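Long-range contact in Co-chaperone DjlA N-terminal domain-containing protein (Porphyromonas gingivalis, PDB 2H5N), which is of unknown function but has an all-helical fold of the TerB tellurite-resistance family and binds a magnesium ion: residues L18-V29 / M43-I52. Residues are numbered along the deposited sequence; the frame is centred on the assembly and turned at random.
Sequences LTAIIKMAKSMV and MTREFMRFGI. With MG (magnesium ion), chain E.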
loop_
_atom_site.group_PDB
_atom_site.type_symbol
_atom_site.label_atom_id
_atom_site.label_comp_id
_atom_site.label_asym_id
_atom_site.label_seq_id
_atom_site.Cartn_x
_atom_site.Cartn_y
_atom_site.Cartn_z
ATOM N N LEU A 18 7.814 -19.234 7.180
ATOM C CA LEU A 18 8.659 -18.081 6.958
ATOM C C LEU A 18 7.988 -17.017 6.090
ATOM O O LEU A 18 8.085 -15.831 6.375
ATOM C CB LEU A 18 9.979 -18.527 6.300
ATOM C CG LEU A 18 10.974 -19.291 7.205
ATOM C CD1 LEU A 18 12.185 -19.778 6.361
ATOM C CD2 LEU A 18 11.494 -18.427 8.350
ATOM N N THR A 19 7.329 -17.451 5.007
ATOM C CA THR A 19 6.561 -16.566 4.145
ATOM C C THR A 19 5.458 -15.875 4.975
ATOM O O THR A 19 5.192 -14.680 4.809
ATOM C CB THR A 19 5.949 -17.399 2.976
ATOM O OG1 THR A 19 7.018 -18.069 2.261
ATOM C CG2 THR A 19 5.213 -16.518 2.021
ATOM N N ALA A 20 4.810 -16.642 5.847
ATOM C CA ALA A 20 3.762 -16.113 6.735
ATOM C C ALA A 20 4.255 -15.038 7.694
ATOM O O ALA A 20 3.574 -14.013 7.904
ATOM C CB ALA A 20 3.086 -17.266 7.513
ATOM N N ILE A 21 5.416 -15.294 8.311
ATOM C CA ILE A 21 6.056 -14.336 9.203
ATOM C C ILE A 21 6.307 -12.997 8.509
ATOM O O ILE A 21 5.887 -11.929 8.992
ATOM C CB ILE A 21 7.388 -14.915 9.781
ATOM C CG1 ILE A 21 7.050 -16.088 10.744
ATOM C CG2 ILE A 21 8.254 -13.792 10.468
ATOM C CD1 ILE A 21 8.239 -16.931 11.148
ATOM N N ILE A 22 6.942 -13.062 7.353
ATOM C CA ILE A 22 7.242 -11.858 6.595
ATOM C C ILE A 22 5.976 -11.119 6.064
ATOM O O ILE A 22 5.950 -9.893 6.066
ATOM C CB ILE A 22 8.406 -12.079 5.541
ATOM C CG1 ILE A 22 9.025 -10.738 5.183
ATOM C CG2 ILE A 22 7.946 -12.754 4.255
ATOM C CD1 ILE A 22 9.802 -10.081 6.336
ATOM N N LYS A 23 4.922 -11.859 5.710
ATOM C CA LYS A 23 3.608 -11.289 5.333
ATOM C C LYS A 23 2.933 -10.548 6.526
ATOM O O LYS A 23 2.312 -9.484 6.362
ATOM C CB LYS A 23 2.706 -12.427 4.798
ATOM C CG LYS A 23 1.301 -12.071 4.258
ATOM C CD LYS A 23 1.398 -11.129 3.041
ATOM C CE LYS A 23 0.160 -11.132 2.132
ATOM N NZ LYS A 23 0.499 -10.970 0.644
ATOM N N MET A 24 3.089 -11.086 7.725
ATOM C CA MET A 24 2.571 -10.403 8.918
ATOM C C MET A 24 3.308 -9.088 9.177
ATOM O O MET A 24 2.689 -8.075 9.482
ATOM C CB MET A 24 2.559 -11.338 10.145
ATOM C CG MET A 24 1.543 -12.539 9.999
ATOM S SD MET A 24 -0.203 -12.015 9.915
ATOM C CE MET A 24 -0.401 -11.824 8.125
ATOM N N ALA A 25 4.617 -9.106 8.969
ATOM C CA ALA A 25 5.495 -7.957 9.156
ATOM C C ALA A 25 5.222 -6.859 8.150
ATOM O O ALA A 25 5.153 -5.679 8.519
ATOM C CB ALA A 25 6.958 -8.402 9.081
ATOM N N LYS A 26 5.085 -7.235 6.881
ATOM C CA LYS A 26 4.586 -6.319 5.851
ATOM C C LYS A 26 3.215 -5.669 6.178
ATOM O O LYS A 26 3.018 -4.453 6.023
ATOM C CB LYS A 26 4.527 -7.039 4.527
ATOM C CG LYS A 26 5.865 -7.041 3.745
ATOM C CD LYS A 26 5.703 -7.866 2.464
ATOM C CE LYS A 26 6.973 -7.908 1.693
ATOM N NZ LYS A 26 6.820 -8.379 0.259
ATOM N N SER A 27 2.259 -6.485 6.576
ATOM C CA SER A 27 0.919 -6.006 6.839
ATOM C C SER A 27 0.963 -4.997 7.973
ATOM O O SER A 27 0.329 -3.948 7.897
ATOM C CB SER A 27 -0.015 -7.174 7.188
ATOM O OG SER A 27 0.058 -8.214 6.215
ATOM N N MET A 28 1.699 -5.320 9.039
ATOM C CA MET A 28 1.811 -4.423 10.205
ATOM C C MET A 28 2.399 -3.057 9.820
ATOM O O MET A 28 1.783 -2.031 10.146
ATOM C CB MET A 28 2.582 -5.093 11.349
ATOM C CG MET A 28 2.768 -4.286 12.658
ATOM S SD MET A 28 3.726 -5.119 13.945
ATOM C CE MET A 28 5.340 -5.114 13.147
ATOM N N VAL A 29 3.529 -3.054 9.088
ATOM C CA VAL A 29 4.221 -1.806 8.694
ATOM C C VAL A 29 3.502 -0.996 7.601
ATOM O O VAL A 29 3.686 0.217 7.519
ATOM C CB VAL A 29 5.772 -1.992 8.265
ATOM C CG1 VAL A 29 6.614 -2.562 9.393
ATOM C CG2 VAL A 29 5.941 -2.835 7.041
ATOM N N MET A 43 13.174 -5.030 9.758
ATOM C CA MET A 43 12.353 -6.165 9.292
ATOM C C MET A 43 13.224 -7.196 8.537
ATOM O O MET A 43 13.224 -8.391 8.859
ATOM C CB MET A 43 11.167 -5.669 8.431
ATOM C CG MET A 43 10.088 -6.738 8.005
ATOM S SD MET A 43 8.893 -6.114 6.800
ATOM C CE MET A 43 9.870 -6.295 5.339
ATOM N N THR A 44 13.965 -6.753 7.529
ATOM C CA THR A 44 14.728 -7.735 6.783
ATOM C C THR A 44 15.950 -8.245 7.564
ATOM O O THR A 44 16.264 -9.410 7.486
ATOM C CB THR A 44 15.124 -7.217 5.406
ATOM O OG1 THR A 44 15.736 -5.943 5.557
ATOM C CG2 THR A 44 13.860 -7.075 4.498
ATOM N N ARG A 45 16.632 -7.374 8.306
ATOM C CA ARG A 45 17.837 -7.785 9.066
ATOM C C ARG A 45 17.452 -8.841 10.117
ATOM O O ARG A 45 18.045 -9.910 10.171
ATOM C CB ARG A 45 18.508 -6.580 9.720
ATOM C CG ARG A 45 19.827 -6.874 10.402
ATOM C CD ARG A 45 20.393 -5.591 10.999
ATOM N NE ARG A 45 19.649 -5.160 12.190
ATOM C CZ ARG A 45 18.982 -4.004 12.321
ATOM N NH1 ARG A 45 18.942 -3.103 11.328
ATOM N NH2 ARG A 45 18.349 -3.746 13.466
ATOM N N GLU A 46 16.412 -8.562 10.905
ATOM C CA GLU A 46 16.007 -9.472 11.963
ATOM C C GLU A 46 15.337 -10.762 11.490
ATOM O O GLU A 46 15.343 -11.752 12.220
ATOM C CB GLU A 46 15.147 -8.739 13.002
ATOM C CG GLU A 46 15.896 -7.580 13.698
ATOM C CD GLU A 46 17.105 -8.062 14.509
ATOM O OE1 GLU A 46 16.940 -9.005 15.290
ATOM O OE2 GLU A 46 18.211 -7.505 14.363
ATOM N N PHE A 47 14.767 -10.753 10.274
ATOM C CA PHE A 47 14.217 -11.959 9.631
ATOM C C PHE A 47 15.280 -13.074 9.495
ATOM O O PHE A 47 14.970 -14.259 9.592
ATOM C CB PHE A 47 13.617 -11.615 8.257
ATOM C CG PHE A 47 12.819 -12.723 7.631
ATOM C CD1 PHE A 47 11.845 -13.419 8.361
ATOM C CD2 PHE A 47 12.975 -13.026 6.279
ATOM C CE1 PHE A 47 11.081 -14.428 7.769
ATOM C CE2 PHE A 47 12.183 -14.041 5.664
ATOM C CZ PHE A 47 11.239 -14.736 6.419
ATOM N N MET A 48 16.529 -12.681 9.275
ATOM C CA MET A 48 17.614 -13.633 9.207
ATOM C C MET A 48 17.760 -14.453 10.496
ATOM O O MET A 48 18.203 -15.606 10.448
ATOM C CB MET A 48 18.888 -12.880 8.935
ATOM C CG MET A 48 18.694 -11.943 7.798
ATOM S SD MET A 48 19.587 -12.659 6.473
ATOM C CE MET A 48 21.145 -11.880 6.872
ATOM N N ARG A 49 17.355 -13.885 11.633
ATOM C CA ARG A 49 17.479 -14.600 12.910
ATOM C C ARG A 49 16.596 -15.829 12.930
ATOM O O ARG A 49 16.723 -16.668 13.812
ATOM C CB ARG A 49 17.135 -13.707 14.085
ATOM C CG ARG A 49 18.063 -12.532 14.228
ATOM C CD ARG A 49 18.817 -12.645 15.472
ATOM N NE ARG A 49 19.722 -11.519 15.630
ATOM C CZ ARG A 49 20.681 -11.470 16.543
ATOM N NH1 ARG A 49 21.462 -10.401 16.611
ATOM N NH2 ARG A 49 20.863 -12.490 17.382
ATOM N N PHE A 50 15.724 -15.934 11.935
ATOM C CA PHE A 50 14.825 -17.095 11.779
ATOM C C PHE A 50 15.477 -18.290 11.103
ATOM O O PHE A 50 14.838 -19.340 10.935
ATOM C CB PHE A 50 13.540 -16.693 11.066
ATOM C CG PHE A 50 12.577 -15.964 11.958
ATOM C CD1 PHE A 50 11.707 -16.665 12.772
ATOM C CD2 PHE A 50 12.557 -14.575 11.996
ATOM C CE1 PHE A 50 10.796 -15.994 13.591
ATOM C CE2 PHE A 50 11.675 -13.892 12.817
ATOM C CZ PHE A 50 10.795 -14.596 13.627
ATOM N N GLY A 51 16.728 -18.103 10.688
ATOM C CA GLY A 51 17.594 -19.193 10.309
ATOM C C GLY A 51 17.772 -19.402 8.835
ATOM O O GLY A 51 17.952 -20.528 8.378
ATOM N N ILE A 52 17.716 -18.319 8.079
ATOM C CA ILE A 52 17.938 -18.398 6.626
ATOM C C ILE A 52 19.201 -17.653 6.211
ATOM O O ILE A 52 19.652 -16.752 6.919
ATOM C CB ILE A 52 16.767 -17.832 5.795
ATOM C CG1 ILE A 52 16.539 -16.338 6.105
ATOM C CG2 ILE A 52 15.556 -18.718 5.920
ATOM C CD1 ILE A 52 15.381 -16.055 7.077
HETATM MG MG MG E . 3.998 2.613 7.856
#
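Met43 reaches across to Ala25 in the apolar packing of an antiparallel helix pair of the all-helical TerB-like fold; the axes of segments 18-29 and 43-47 pass 11.3 Å apart at closest, at 156°. Its CB points toward the other helix; with CG anti to the backbone N (chi1 -172°) and an extended chi2, CG and SD come to lie against Ala25. CG meets Ala25 CB and Ile22 CD1, each at 3.7 Å; SD lies 3.8 Å from Ala25 CB; the chain then bends at chi3 and returns CE to Ile22 CD1. Small Ala25 suits a point where the methionine comes close to the helix surface.

One turn on, Phe47 offers two flat faces to aliphatic groups: Ile22 CB makes a CH-pi contact, 4.2 Å from the ring centroid, and Ile52 CD1 lies over the opposite face. Its CZ approaches Leu18 O at 3.3 Å, an oxygen that already accepts the helical hydrogen bond from Ile22 N. Branched Ile21 sets both CD1 and CG2 against the Phe50 ring, while forked Leu18 touches Phe50 with CD2 and Ile52 with CD1.

At the far end Val29 O ligates magnesium together with Asp32 OD1 and the backbone O of Lys34. Helices 54-64, 69-77 and 81-94 flank Ile21 and Ile22.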